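Local coordinates for PFC0360w protein (Plasmodium falciparum, PDB 3NI8) that probably binds Hsp90 and stimulates its ATPase activity, as a member of the AHA1 family of co-chaperone activators, at residues 80-85 and 99-104. Residues are numbered along the deposited sequence; the frame is centred on the assembly and turned at random.
Sequences PHKIVE and TVTVEF. With IPA (isopropyl alcohol), chain B.
I83 and V102 face each other as a hydrogen-bonded pair of the antiparallel hairpin of strands 82-89 and 98-106. I83 N donates to V102 O at 3.1 Å, and V102 N returns a bond to I83 O. E85 and V100 repeat this pattern, and F104 N meets H81 O in a nearly straight bond (2.8 Å, 174°).

The tight side is the face of I83, E85, V100, V102 and F104. With chi1 at 44°, I83 holds CG1 between its backbone N and carbonyl carbon, 3.9 Å from V102 CB and at the edge of the flat F104 ring. I83, V100 and V102 are apolar, which suits burial, and beta-branched, which favours the extended backbone. The carboxylate of E85 is the polar exception: its OE2 lies 2.6 Å from O2 of an isopropyl alcohol, probably a crystallisation solvent.

The looser face carries K82, V84, T101 and E103. The T101 hydroxyl and the charged ends of K82 and E103 can reach water, while beta-branched V84 suits the strand and partly buries its methyls against T99 and T101. K82 CG runs beside E103 CG at 3.8 Å, but K82 NZ and E103 OE1 stay 5.4 Å apart, so any attraction is probably weak.

H81 and K82 form a classic beta bulge against strand 70-78. Strands 70-78 and 111-119 flank the pair, and helix 31-39 packs over the buried face, L34 touching F104 and F35 both I83 and F104.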
loop_
_atom_site.group_PDB
_atom_site.type_symbol
_atom_site.label_atom_id
_atom_site.label_comp_id
_atom_site.label_asym_id
_atom_site.label_seq_id
_atom_site.Cartn_x
_atom_site.Cartn_y
_atom_site.Cartn_z
ATOM N N PRO A 80 -1.971 -6.105 14.624
ATOM C CA PRO A 80 -1.082 -5.411 13.662
ATOM C C PRO A 80 -0.489 -6.289 12.515
ATOM O O PRO A 80 0.571 -5.957 11.945
ATOM C CB PRO A 80 0.055 -4.911 14.573
ATOM C CG PRO A 80 0.205 -6.016 15.609
ATOM C CD PRO A 80 -1.180 -6.693 15.734
ATOM N N HIS A 81 -1.194 -7.371 12.182
ATOM C CA HIS A 81 -0.661 -8.440 11.335
ATOM C C HIS A 81 -1.021 -8.366 9.844
ATOM O O HIS A 81 -0.204 -8.729 8.992
ATOM C CB HIS A 81 -1.069 -9.802 11.905
ATOM C CG HIS A 81 -0.402 -10.130 13.204
ATOM N ND1 HIS A 81 -1.103 -10.348 14.372
ATOM C CD2 HIS A 81 0.909 -10.260 13.523
ATOM C CE1 HIS A 81 -0.254 -10.611 15.350
ATOM N NE2 HIS A 81 0.974 -10.558 14.861
ATOM N N LYS A 82 -2.227 -7.895 9.540
ATOM C CA LYS A 82 -2.764 -7.931 8.165
ATOM C C LYS A 82 -3.746 -6.795 7.892
ATOM O O LYS A 82 -4.545 -6.390 8.769
ATOM C CB LYS A 82 -3.494 -9.265 7.911
ATOM C CG LYS A 82 -3.279 -9.943 6.570
ATOM C CD LYS A 82 -4.424 -10.925 6.273
ATOM C CE LYS A 82 -3.977 -12.219 5.576
ATOM N NZ LYS A 82 -4.890 -12.657 4.405
ATOM N N ILE A 83 -3.682 -6.290 6.666
ATOM C CA ILE A 83 -4.739 -5.471 6.089
ATOM C C ILE A 83 -5.026 -5.970 4.671
ATOM O O ILE A 83 -4.175 -6.567 4.043
ATOM C CB ILE A 83 -4.426 -3.942 6.107
ATOM C CG1 ILE A 83 -2.993 -3.663 5.670
ATOM C CG2 ILE A 83 -4.642 -3.372 7.479
ATOM C CD1 ILE A 83 -2.686 -2.188 5.492
ATOM N N VAL A 84 -6.259 -5.771 4.221
ATOM C CA VAL A 84 -6.691 -6.074 2.852
ATOM C C VAL A 84 -7.483 -4.871 2.344
ATOM O O VAL A 84 -8.266 -4.268 3.087
ATOM C CB VAL A 84 -7.581 -7.350 2.773
ATOM C CG1 VAL A 84 -7.890 -7.697 1.301
ATOM C CG2 VAL A 84 -6.919 -8.533 3.488
ATOM N N GLU A 85 -7.288 -4.536 1.077
ATOM C CA GLU A 85 -7.895 -3.332 0.488
ATOM C C GLU A 85 -8.431 -3.612 -0.895
ATOM O O GLU A 85 -7.843 -4.411 -1.616
ATOM C CB GLU A 85 -6.842 -2.218 0.353
ATOM C CG GLU A 85 -6.199 -1.831 1.682
ATOM C CD GLU A 85 -5.002 -0.925 1.525
ATOM O OE1 GLU A 85 -4.557 -0.644 0.388
ATOM O OE2 GLU A 85 -4.486 -0.502 2.566
ATOM N N THR A 99 -6.693 -5.740 -5.667
ATOM C CA THR A 99 -6.682 -6.150 -4.276
ATOM C C THR A 99 -5.268 -6.041 -3.761
ATOM O O THR A 99 -4.331 -6.616 -4.349
ATOM C CB THR A 99 -7.132 -7.610 -4.131
ATOM O OG1 THR A 99 -8.444 -7.754 -4.674
ATOM C CG2 THR A 99 -7.146 -8.059 -2.690
ATOM N N VAL A 100 -5.106 -5.290 -2.675
ATOM C CA VAL A 100 -3.829 -5.220 -1.993
ATOM C C VAL A 100 -3.946 -5.912 -0.632
ATOM O O VAL A 100 -4.852 -5.635 0.150
ATOM C CB VAL A 100 -3.323 -3.755 -1.845
ATOM C CG1 VAL A 100 -2.045 -3.702 -0.959
ATOM C CG2 VAL A 100 -3.050 -3.129 -3.214
ATOM N N THR A 101 -3.034 -6.834 -0.372
ATOM C CA THR A 101 -2.962 -7.506 0.920
ATOM C C THR A 101 -1.583 -7.222 1.486
ATOM O O THR A 101 -0.583 -7.353 0.768
ATOM C CB THR A 101 -3.120 -9.033 0.750
ATOM O OG1 THR A 101 -4.375 -9.313 0.108
ATOM C CG2 THR A 101 -3.032 -9.742 2.086
ATOM N N VAL A 102 -1.508 -6.821 2.746
ATOM C CA VAL A 102 -0.213 -6.513 3.335
ATOM C C VAL A 102 -0.109 -7.266 4.642
ATOM O O VAL A 102 -0.965 -7.131 5.520
ATOM C CB VAL A 102 0.016 -4.979 3.575
ATOM C CG1 VAL A 102 1.541 -4.664 3.757
ATOM C CG2 VAL A 102 -0.573 -4.116 2.447
ATOM N N GLU A 103 0.920 -8.096 4.745
ATOM C CA GLU A 103 1.188 -8.848 5.950
ATOM C C GLU A 103 2.434 -8.299 6.639
ATOM O O GLU A 103 3.445 -7.968 5.979
ATOM C CB GLU A 103 1.361 -10.336 5.633
ATOM C CG GLU A 103 0.101 -11.016 5.106
ATOM C CD GLU A 103 0.399 -12.361 4.442
ATOM O OE1 GLU A 103 0.413 -12.394 3.188
ATOM O OE2 GLU A 103 0.654 -13.365 5.165
ATOM N N PHE A 104 2.328 -8.195 7.965
ATOM C CA PHE A 104 3.403 -7.775 8.847
ATOM C C PHE A 104 3.694 -8.906 9.805
ATOM O O PHE A 104 3.002 -9.069 10.819
ATOM C CB PHE A 104 2.963 -6.550 9.622
ATOM C CG PHE A 104 2.344 -5.491 8.758
ATOM C CD1 PHE A 104 3.143 -4.624 8.030
ATOM C CD2 PHE A 104 0.965 -5.375 8.662
ATOM C CE1 PHE A 104 2.582 -3.653 7.245
ATOM C CE2 PHE A 104 0.404 -4.424 7.873
ATOM C CZ PHE A 104 1.217 -3.548 7.160
HETATM C C1 IPA B . -3.636 3.212 2.491
HETATM C C2 IPA B . -2.953 1.967 1.914
HETATM C C3 IPA B . -1.812 2.235 0.931
HETATM O O2 IPA B . -2.531 1.132 2.962
#